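Local coordinates for restriction endonuclease Hpy99I (Helicobacter pylori, PDB 3GOX), which probably cleaves double-stranded DNA at a specific target sequence as a two-subunit, zinc-binding type II restriction endonuclease of the beta-beta-alpha-Me class, at residues Lys125-Ile130 against Arg167-Asp172; Lys85-Phe90 against Lys101-Ser106; Asn22-Ile27 against Val45-Leu50. All coordinates share one frame; numbering follows the deposited sequence.

Contact 1: Lys125-Ile130 against Arg167-Asp172. With ZN (zinc ion), chain F; nucleotides of chain D; nucleotides of chain C.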
# COMPACT_ATOMS: atom_id res chain seq x y z
N LYS A 125 -3.70 11.54 -22.81
CA LYS A 125 -3.01 11.43 -24.10
C LYS A 125 -1.59 11.99 -24.01
O LYS A 125 -0.66 11.41 -24.55
CB LYS A 125 -3.80 12.16 -25.19
CG LYS A 125 -5.01 11.37 -25.69
CD LYS A 125 -5.95 12.24 -26.53
CE LYS A 125 -7.40 11.74 -26.47
NZ LYS A 125 -8.39 12.87 -26.46
N LYS A 126 -1.45 13.10 -23.30
CA LYS A 126 -0.15 13.73 -23.08
C LYS A 126 0.82 12.81 -22.33
O LYS A 126 1.98 12.68 -22.70
CB LYS A 126 -0.38 15.03 -22.31
CG LYS A 126 0.82 15.94 -22.13
CD LYS A 126 0.34 17.31 -21.65
CE LYS A 126 1.27 17.96 -20.62
NZ LYS A 126 0.51 18.86 -19.70
N MET A 127 0.34 12.16 -21.28
CA MET A 127 1.18 11.22 -20.53
C MET A 127 1.51 9.98 -21.35
O MET A 127 2.60 9.44 -21.25
CB MET A 127 0.51 10.82 -19.22
CG MET A 127 0.41 11.95 -18.24
SD MET A 127 -0.13 11.40 -16.63
CE MET A 127 1.42 10.80 -15.95
N ASP A 128 0.55 9.54 -22.16
CA ASP A 128 0.74 8.37 -23.02
C ASP A 128 1.83 8.57 -24.07
O ASP A 128 2.53 7.62 -24.42
CB ASP A 128 -0.57 7.96 -23.69
CG ASP A 128 -1.48 7.17 -22.76
OD1 ASP A 128 -1.00 6.72 -21.70
OD2 ASP A 128 -2.67 7.00 -23.09
N GLU A 129 2.01 9.80 -24.54
CA GLU A 129 3.04 10.12 -25.53
C GLU A 129 4.46 10.07 -24.96
O GLU A 129 5.44 10.00 -25.72
CB GLU A 129 2.76 11.48 -26.18
CG GLU A 129 1.60 11.44 -27.18
N ILE A 130 4.57 10.08 -23.63
CA ILE A 130 5.88 9.95 -22.98
C ILE A 130 5.95 8.74 -22.04
O ILE A 130 6.76 8.70 -21.12
CB ILE A 130 6.26 11.23 -22.21
CG1 ILE A 130 5.23 11.53 -21.10
CG2 ILE A 130 6.40 12.39 -23.18
CD1 ILE A 130 5.64 12.68 -20.22
N ARG A 167 0.55 14.05 -13.24
CA ARG A 167 1.82 14.24 -12.57
C ARG A 167 2.85 13.47 -13.41
O ARG A 167 3.08 13.86 -14.54
CB ARG A 167 1.73 13.83 -11.10
CG ARG A 167 0.71 14.70 -10.36
CD ARG A 167 0.89 14.74 -8.85
NE ARG A 167 0.36 13.53 -8.23
CZ ARG A 167 -0.59 13.47 -7.31
NH1 ARG A 167 -1.15 14.57 -6.81
NH2 ARG A 167 -0.99 12.29 -6.87
N GLU A 168 3.41 12.38 -12.90
CA GLU A 168 4.41 11.60 -13.64
C GLU A 168 4.07 10.12 -13.68
O GLU A 168 3.19 9.64 -12.93
CB GLU A 168 5.82 11.79 -13.05
CG GLU A 168 6.28 13.25 -13.09
CD GLU A 168 7.56 13.53 -12.32
OE1 GLU A 168 8.38 12.61 -12.10
OE2 GLU A 168 7.78 14.72 -11.97
N TRP A 169 4.77 9.41 -14.56
CA TRP A 169 4.81 7.97 -14.54
C TRP A 169 5.63 7.54 -13.34
O TRP A 169 6.79 7.92 -13.20
CB TRP A 169 5.43 7.41 -15.83
CG TRP A 169 4.49 7.49 -17.00
CD1 TRP A 169 4.38 8.51 -17.90
CD2 TRP A 169 3.51 6.51 -17.38
NE1 TRP A 169 3.40 8.22 -18.82
CE2 TRP A 169 2.86 6.99 -18.53
CE3 TRP A 169 3.15 5.25 -16.87
CZ2 TRP A 169 1.85 6.28 -19.17
CZ3 TRP A 169 2.14 4.54 -17.50
CH2 TRP A 169 1.51 5.05 -18.65
N ILE A 170 5.00 6.75 -12.46
CA ILE A 170 5.62 6.26 -11.24
C ILE A 170 5.24 4.78 -11.06
O ILE A 170 4.31 4.28 -11.71
CB ILE A 170 5.20 7.09 -9.97
CG1 ILE A 170 3.69 7.02 -9.71
CG2 ILE A 170 5.66 8.56 -10.09
CD1 ILE A 170 3.26 7.73 -8.42
N CYS A 171 5.92 4.08 -10.16
CA CYS A 171 5.57 2.68 -9.91
C CYS A 171 4.27 2.58 -9.10
O CYS A 171 3.91 3.48 -8.37
CB CYS A 171 6.74 1.91 -9.27
SG CYS A 171 6.99 2.21 -7.50
N ASP A 172 3.58 1.47 -9.30
CA ASP A 172 2.29 1.19 -8.62
C ASP A 172 2.48 1.18 -7.11
O ASP A 172 1.59 1.62 -6.38
CB ASP A 172 1.73 -0.16 -9.15
CG ASP A 172 0.40 -0.57 -8.50
OD1 ASP A 172 -0.65 -0.08 -8.93
OD2 ASP A 172 0.42 -1.46 -7.62
ZN ZN F . 8.36 4.02 -6.94
P DG D 7 -6.71 5.81 -3.11
OP1 DG D 7 -6.80 7.25 -2.75
OP2 DG D 7 -7.94 4.99 -3.19
O5' DG D 7 -5.97 5.72 -4.52
C5' DG D 7 -4.67 6.25 -4.68
C4' DG D 7 -4.10 5.87 -6.02
O4' DG D 7 -4.12 4.42 -6.15
C3' DG D 7 -4.85 6.38 -7.25
O3' DG D 7 -3.93 6.50 -8.33
C2' DG D 7 -5.85 5.27 -7.51
C1' DG D 7 -5.03 4.02 -7.17
N9 DG D 7 -5.82 2.90 -6.67
C8 DG D 7 -7.01 2.97 -5.99
N7 DG D 7 -7.53 1.80 -5.72
C5 DG D 7 -6.62 0.89 -6.26
C6 DG D 7 -6.66 -0.53 -6.31
O6 DG D 7 -7.55 -1.29 -5.91
N1 DG D 7 -5.53 -1.05 -6.92
C2 DG D 7 -4.50 -0.31 -7.44
N2 DG D 7 -3.49 -1.01 -7.99
N3 DG D 7 -4.46 1.02 -7.43
C4 DG D 7 -5.55 1.55 -6.82
P DG C 4 -1.30 -9.90 -9.42
OP1 DG C 4 -0.58 -10.98 -10.14
OP2 DG C 4 -2.19 -10.23 -8.28
O5' DG C 4 -0.20 -8.85 -8.93
C5' DG C 4 0.53 -8.08 -9.88
C4' DG C 4 1.31 -6.97 -9.22
O4' DG C 4 0.40 -6.09 -8.51
C3' DG C 4 2.34 -7.38 -8.18
O3' DG C 4 3.32 -6.34 -8.10
C2' DG C 4 1.51 -7.42 -6.91
C1' DG C 4 0.60 -6.21 -7.10
N9 DG C 4 -0.71 -6.29 -6.47
C8 DG C 4 -1.58 -7.36 -6.48
N7 DG C 4 -2.71 -7.11 -5.88
C5 DG C 4 -2.58 -5.80 -5.43
C6 DG C 4 -3.50 -4.97 -4.73
O6 DG C 4 -4.67 -5.22 -4.37
N1 DG C 4 -2.95 -3.72 -4.45
C2 DG C 4 -1.69 -3.31 -4.81
N2 DG C 4 -1.33 -2.08 -4.43
N3 DG C 4 -0.84 -4.07 -5.49
C4 DG C 4 -1.35 -5.29 -5.76
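Met-127 and Glu-168 mark the nearest backbone approach, with CA atoms 7.6 Å apart where helix 121-128 meets strand 166-171. Trp-169 spans the rest of the gap: its NE1 donates to Met-127 O at 2.8 Å, with an N-H...O angle of 163°. That oxygen lies almost in the indole plane, whereas NE1 stands 51° out of the carbonyl plane. Ile-130 N reaches the same oxygen from the opposite face at 3.2 Å, so two donors grip it. Met-127 bends at chi3 (82°), which places CE over one face of the indole and 3.6 Å from Glu-168 C. At the ring edge, Asp-128 OD1 comes 3.8 Å from Trp-169 CZ2; this oxygen also bonds to His-157, whose ring meets the indole. Strands 155-159 and 166-171 with helix 172-180 form the beta-beta-alpha-Me unit, in which Asp-158 and Asn-175 bind the sodium ion. Arg-167 forms a salt bridge with Asp-158. Where strand passes into helix, Cys-171 SG binds the zinc ion with Cys-140, Cys-143 and Cys-174. One residue on, Asp-172 OD1 accepts a hydrogen bond of 3.1 Å from N2, a minor-groove atom, of DG7 of chain D.

Contact 2: Lys85-Phe90 against Lys101-Ser106. With nucleotides of chain D; nucleotides of chain C.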
# COMPACT_ATOMS: atom_id res chain seq x y z
N LYS A 85 -24.42 0.41 6.17
CA LYS A 85 -25.01 0.34 4.84
C LYS A 85 -25.04 -1.11 4.36
O LYS A 85 -24.28 -1.95 4.83
CB LYS A 85 -24.19 1.19 3.87
CG LYS A 85 -24.26 2.67 4.16
CD LYS A 85 -23.61 3.51 3.06
CE LYS A 85 -23.72 5.01 3.36
NZ LYS A 85 -23.41 5.86 2.16
N ASN A 86 -25.89 -1.38 3.37
CA ASN A 86 -25.88 -2.70 2.74
C ASN A 86 -24.55 -2.94 2.04
O ASN A 86 -23.90 -1.99 1.57
CB ASN A 86 -27.02 -2.83 1.74
CG ASN A 86 -28.39 -2.86 2.40
OD1 ASN A 86 -28.54 -3.27 3.56
ND2 ASN A 86 -29.40 -2.43 1.66
N THR A 87 -24.16 -4.22 1.95
CA THR A 87 -22.91 -4.62 1.27
C THR A 87 -22.76 -4.03 -0.12
O THR A 87 -21.66 -3.63 -0.50
CB THR A 87 -22.81 -6.15 1.17
OG1 THR A 87 -22.85 -6.70 2.48
CG2 THR A 87 -21.52 -6.57 0.50
N ASP A 88 -23.87 -3.94 -0.86
CA ASP A 88 -23.82 -3.37 -2.22
C ASP A 88 -23.56 -1.86 -2.26
O ASP A 88 -23.39 -1.32 -3.36
CB ASP A 88 -25.03 -3.78 -3.07
CG ASP A 88 -26.33 -3.07 -2.69
OD1 ASP A 88 -26.38 -2.25 -1.75
OD2 ASP A 88 -27.36 -3.37 -3.35
N GLY A 89 -23.51 -1.19 -1.10
CA GLY A 89 -23.10 0.21 -0.99
C GLY A 89 -21.59 0.40 -1.03
O GLY A 89 -21.11 1.53 -0.91
N PHE A 90 -20.85 -0.70 -1.18
CA PHE A 90 -19.38 -0.72 -1.24
C PHE A 90 -18.96 -1.48 -2.49
O PHE A 90 -19.60 -2.46 -2.85
CB PHE A 90 -18.81 -1.44 -0.03
CG PHE A 90 -19.20 -0.83 1.30
CD1 PHE A 90 -18.32 -0.02 1.98
CD2 PHE A 90 -20.44 -1.07 1.87
CE1 PHE A 90 -18.66 0.53 3.20
CE2 PHE A 90 -20.77 -0.52 3.08
CZ PHE A 90 -19.90 0.28 3.74
N LYS A 101 -15.13 -12.40 -1.93
CA LYS A 101 -14.89 -11.05 -2.42
C LYS A 101 -14.81 -10.05 -1.28
O LYS A 101 -15.58 -10.09 -0.31
CB LYS A 101 -15.94 -10.63 -3.44
CG LYS A 101 -15.98 -11.49 -4.70
CD LYS A 101 -14.68 -11.47 -5.49
CE LYS A 101 -14.70 -12.44 -6.65
NZ LYS A 101 -13.40 -12.48 -7.39
N THR A 102 -13.85 -9.15 -1.41
CA THR A 102 -13.58 -8.11 -0.45
C THR A 102 -14.00 -6.80 -1.10
O THR A 102 -13.68 -6.55 -2.26
CB THR A 102 -12.08 -8.07 -0.08
OG1 THR A 102 -11.61 -9.41 0.19
CG2 THR A 102 -11.83 -7.16 1.13
N THR A 103 -14.74 -5.98 -0.36
CA THR A 103 -15.15 -4.67 -0.80
C THR A 103 -14.25 -3.60 -0.16
O THR A 103 -13.63 -3.85 0.87
CB THR A 103 -16.63 -4.40 -0.44
OG1 THR A 103 -16.84 -4.59 0.96
CG2 THR A 103 -17.55 -5.36 -1.20
N ARG A 104 -14.17 -2.43 -0.79
CA ARG A 104 -13.41 -1.33 -0.21
C ARG A 104 -13.98 -0.99 1.16
O ARG A 104 -15.18 -1.19 1.37
CB ARG A 104 -13.46 -0.09 -1.12
CG ARG A 104 -12.84 -0.22 -2.50
CD ARG A 104 -12.73 1.14 -3.11
NE ARG A 104 -12.23 1.15 -4.48
CZ ARG A 104 -10.95 1.23 -4.86
NH1 ARG A 104 -9.97 1.21 -3.97
NH2 ARG A 104 -10.66 1.28 -6.14
N PRO A 105 -13.16 -0.48 2.08
CA PRO A 105 -13.69 -0.14 3.42
C PRO A 105 -14.54 1.12 3.42
O PRO A 105 -15.32 1.31 4.37
CB PRO A 105 -12.42 0.06 4.24
CG PRO A 105 -11.39 0.51 3.25
CD PRO A 105 -11.71 -0.24 1.98
N SER A 106 -14.40 1.98 2.41
CA SER A 106 -15.19 3.21 2.27
C SER A 106 -16.32 3.00 1.26
O SER A 106 -16.11 2.42 0.19
CB SER A 106 -14.30 4.36 1.80
OG SER A 106 -13.08 4.40 2.49
P DT D 5 -9.57 -2.69 4.86
OP1 DT D 5 -9.79 -1.88 6.09
OP2 DT D 5 -10.72 -3.14 4.06
O5' DT D 5 -8.62 -1.82 3.92
C5' DT D 5 -7.52 -1.09 4.46
C4' DT D 5 -6.62 -0.64 3.33
O4' DT D 5 -6.07 -1.80 2.69
C3' DT D 5 -7.36 0.12 2.24
O3' DT D 5 -7.24 1.52 2.50
C2' DT D 5 -6.66 -0.30 0.95
C1' DT D 5 -5.72 -1.44 1.37
N1 DT D 5 -5.77 -2.67 0.57
C2 DT D 5 -4.59 -3.12 0.04
O2 DT D 5 -3.54 -2.50 0.13
N3 DT D 5 -4.67 -4.32 -0.62
C4 DT D 5 -5.80 -5.10 -0.79
O4 DT D 5 -5.71 -6.18 -1.37
C5 DT D 5 -7.02 -4.55 -0.23
C7 DT D 5 -8.30 -5.31 -0.38
C6 DT D 5 -6.94 -3.37 0.41
P DT C 2 -12.98 -10.72 -10.28
OP1 DT C 2 -12.95 -12.19 -10.48
OP2 DT C 2 -13.30 -10.17 -8.94
O5' DT C 2 -11.57 -10.14 -10.74
C5' DT C 2 -11.02 -10.48 -12.01
C4' DT C 2 -9.89 -9.53 -12.36
O4' DT C 2 -10.38 -8.17 -12.40
C3' DT C 2 -8.73 -9.48 -11.38
O3' DT C 2 -7.86 -10.60 -11.59
C2' DT C 2 -8.09 -8.16 -11.75
C1' DT C 2 -9.30 -7.29 -12.07
N1 DT C 2 -9.75 -6.43 -10.96
C2 DT C 2 -9.02 -5.29 -10.71
O2 DT C 2 -8.03 -4.97 -11.35
N3 DT C 2 -9.50 -4.52 -9.67
C4 DT C 2 -10.60 -4.79 -8.88
O4 DT C 2 -10.90 -4.01 -7.99
C5 DT C 2 -11.30 -6.01 -9.19
C7 DT C 2 -12.50 -6.39 -8.38
C6 DT C 2 -10.85 -6.76 -10.20
P DG D 7 -6.71 5.81 -3.11
OP1 DG D 7 -6.80 7.25 -2.75
OP2 DG D 7 -7.94 4.99 -3.19
O5' DG D 7 -5.97 5.72 -4.52
C5' DG D 7 -4.67 6.25 -4.68
C4' DG D 7 -4.10 5.87 -6.02
O4' DG D 7 -4.12 4.42 -6.15
C3' DG D 7 -4.85 6.38 -7.25
O3' DG D 7 -3.93 6.50 -8.33
C2' DG D 7 -5.85 5.27 -7.51
C1' DG D 7 -5.03 4.02 -7.17
N9 DG D 7 -5.82 2.90 -6.67
C8 DG D 7 -7.01 2.97 -5.99
N7 DG D 7 -7.53 1.80 -5.72
C5 DG D 7 -6.62 0.89 -6.26
C6 DG D 7 -6.66 -0.53 -6.31
O6 DG D 7 -7.55 -1.29 -5.91
N1 DG D 7 -5.53 -1.05 -6.92
C2 DG D 7 -4.50 -0.31 -7.44
N2 DG D 7 -3.49 -1.01 -7.99
N3 DG D 7 -4.46 1.02 -7.43
C4 DG D 7 -5.55 1.55 -6.82
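Phe-90 and Thr-103 meet at their first side-chain carbons, CB to CB 3.7 Å, and the Phe-90 ring then runs beside the backbone of residues 104-106. Its CD1 lies 3.4 Å from Arg-104 O, and its CE1 is 3.6 Å from Pro-105 O, which sits at the ring edge near the plane. Asn-86 O and Thr-87 O also lie in the ring plane at its edge, so several carbonyl oxygens border the phenyl group. Thr-87 adds a looser methyl contact, CG2 to Thr-103 CG2 at 4.5 Å. In the next shell, Lys-76 NZ bonds to both Thr-103 OG1 and Arg-104 O, tying this backbone to strand 75-77. Phe-90 also packs on Cys-107 and lies close to Cys-78, two of the four cysteines, with Cys-81 and Cys-110, that hold a zinc ion in the beta4-alpha2 domain of this His-Me finger endonuclease. On the DNA side, the extended Arg-104 chain brings NH1 to 3.1 Å and NH2 to 3.2 Å from N7 of DG7 of chain D. The base atom lies near the guanidinium plane, so the two N-H groups share one major-groove acceptor. Glu-91 OE1 forms a salt bridge with Arg-104 NE, which probably helps to orient the group and to ease its closeness to the like-charged Arg-111. Pro-105 rests its CB 3.6 Å from OP2 of DT5 of chain D. Farther along, the Lys-101 chain bends at chi2 (-61°), and NZ bonds to OP2 of DT2 of chain C at 2.8 Å.

Contact 3: Asn22-Ile27 against Val45-Leu50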
# COMPACT_ATOMS: atom_id res chain seq x y z
N ASN A 22 -33.39 7.30 13.70
CA ASN A 22 -33.97 8.42 12.97
C ASN A 22 -32.96 9.55 12.92
O ASN A 22 -31.84 9.42 13.42
CB ASN A 22 -35.24 8.91 13.67
CG ASN A 22 -36.13 7.77 14.14
OD1 ASN A 22 -36.61 6.98 13.34
ND2 ASN A 22 -36.32 7.67 15.46
N GLN A 23 -33.35 10.67 12.31
CA GLN A 23 -32.51 11.87 12.27
C GLN A 23 -32.36 12.50 13.64
O GLN A 23 -33.36 12.78 14.31
CB GLN A 23 -33.12 12.91 11.32
CG GLN A 23 -32.18 14.07 10.95
CD GLN A 23 -31.24 13.76 9.80
OE1 GLN A 23 -31.52 12.91 8.96
NE2 GLN A 23 -30.13 14.51 9.74
N LEU A 24 -31.13 12.75 14.02
CA LEU A 24 -30.81 13.43 15.28
C LEU A 24 -29.96 14.65 14.95
O LEU A 24 -28.74 14.59 14.95
CB LEU A 24 -30.08 12.47 16.22
CG LEU A 24 -30.83 11.20 16.61
CD1 LEU A 24 -29.92 10.15 17.26
CD2 LEU A 24 -32.05 11.49 17.50
N GLY A 25 -30.63 15.76 14.66
CA GLY A 25 -29.94 16.98 14.25
C GLY A 25 -29.15 16.73 12.97
O GLY A 25 -29.74 16.43 11.93
N ASN A 26 -27.82 16.83 13.07
CA ASN A 26 -26.92 16.60 11.93
C ASN A 26 -26.71 15.14 11.61
O ASN A 26 -26.15 14.82 10.55
CB ASN A 26 -25.52 17.18 12.21
CG ASN A 26 -25.51 18.66 12.38
OD1 ASN A 26 -26.21 19.39 11.68
ND2 ASN A 26 -24.68 19.14 13.31
N ILE A 27 -27.16 14.26 12.50
CA ILE A 27 -26.85 12.83 12.41
C ILE A 27 -27.94 12.09 11.64
O ILE A 27 -29.09 12.05 12.09
CB ILE A 27 -26.74 12.22 13.81
CG1 ILE A 27 -25.70 12.97 14.63
CG2 ILE A 27 -26.42 10.73 13.71
CD1 ILE A 27 -24.30 13.01 14.04
N VAL A 45 -23.77 9.75 23.27
CA VAL A 45 -23.29 8.89 22.19
C VAL A 45 -22.27 9.67 21.36
O VAL A 45 -22.54 10.79 20.95
CB VAL A 45 -24.45 8.49 21.26
CG1 VAL A 45 -23.95 7.58 20.14
CG2 VAL A 45 -25.57 7.82 22.02
N LEU A 46 -21.11 9.07 21.11
CA LEU A 46 -20.16 9.63 20.12
C LEU A 46 -20.48 9.01 18.79
O LEU A 46 -20.22 7.81 18.56
CB LEU A 46 -18.70 9.32 20.50
CG LEU A 46 -17.67 9.79 19.47
CD1 LEU A 46 -17.74 11.30 19.30
CD2 LEU A 46 -16.28 9.38 19.91
N PHE A 47 -21.02 9.84 17.90
CA PHE A 47 -21.23 9.43 16.52
C PHE A 47 -19.92 9.60 15.76
O PHE A 47 -19.38 10.68 15.66
CB PHE A 47 -22.40 10.20 15.92
CG PHE A 47 -23.71 9.73 16.44
CD1 PHE A 47 -24.23 8.53 16.00
CD2 PHE A 47 -24.42 10.46 17.39
CE1 PHE A 47 -25.44 8.07 16.48
CE2 PHE A 47 -25.63 10.00 17.87
CZ PHE A 47 -26.14 8.80 17.43
N ILE A 48 -19.40 8.47 15.29
CA ILE A 48 -17.99 8.36 14.93
C ILE A 48 -17.66 9.09 13.62
O ILE A 48 -16.61 9.75 13.53
CB ILE A 48 -17.55 6.89 14.85
CG1 ILE A 48 -17.73 6.23 16.22
CG2 ILE A 48 -16.10 6.76 14.34
CD1 ILE A 48 -17.78 4.72 16.17
N GLY A 49 -18.55 9.06 12.63
CA GLY A 49 -18.28 9.73 11.35
C GLY A 49 -18.06 11.23 11.49
O GLY A 49 -17.12 11.79 10.91
N LEU A 50 -18.93 11.88 12.24
CA LEU A 50 -18.86 13.33 12.39
C LEU A 50 -18.13 13.74 13.68
O LEU A 50 -17.90 14.93 13.91
CB LEU A 50 -20.26 13.94 12.33
CG LEU A 50 -20.92 13.80 10.94
CD1 LEU A 50 -22.22 14.60 10.91
CD2 LEU A 50 -20.00 14.21 9.78
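Ile-27 sets its CG2 methyl almost squarely over the Phe-47 ring, 3.8 Å from the centroid and 10° off the ring normal, a CH-pi contact in the SH3-like domain. Residues 22-27 belong to the connection between strands 17-20 and 32-39, the position of the RT loop in SH3 folds, while Phe-47 ends strand 42-47. The loop thus packs its apolar side chains on the five-stranded antiparallel sheet. Ile-27 CG1 stands anti to the carbonyl carbon (chi1 -56°), which leaves CG2 anti to the backbone N and lets both branches meet Phe-47. CG2 takes the ring centre, while CG1 lies 3.9 Å from Phe-47 CD2. The opposite face of the ring carries Val-45 CG1, 3.6 Å above the plane but offset toward the rim, so the phenyl group is clasped between two aliphatic branches. Leu-24 crosses Phe-47 at about a right angle, and its CD1 touches the far end of the ring, 4.0 Å from CZ. Ile-27 and Leu-50 instead slide past each other in opposite directions, with CD1 atoms 4.1 Å apart. Leu-24 and Ile-27 are presented together because they open and close a type II' beta turn, held by paired backbone bonds between them, Leu-24 N to Ile-27 O and Ile-27 N to Leu-24 O. Gly-25 supplies the positive phi of that turn. On the other segment, Ile-48 O and Gly-49 O accept hydrogen bonds from Arg-146 of the second subunit, placing the chain just after strand 42-47 at the contact with that subunit. From just before the turn, Gln-23 NE2 donates to Gly-25 O at 2.9 Å with a nearly straight N-H...O angle of 174°.

Along the chain the three contacts follow in series, 3, 2 and 1, each in a different domain. Contact 2 is the most buried, and its centre lies about 11 Å from the chain's centre, nearest of the three; contacts 1 and 3, partly buried, sit on opposite sides of that centre, with their own centres about 43 Å apart. Their chemistry differs accordingly. Contact 3 is carried almost wholly by apolar side chains and stays about 14 Å, nearest atoms, from the DNA. Contact 2 sets a phenyl ring beside backbone carbonyls, and contact 1 adds an indole hydrogen bond. Residues of contacts 1 and 2 bond DG7 of chain D at opposite grooves; contact 1 contains a ligand of one four-cysteine zinc site, and contact 2 packs against cysteines of the other.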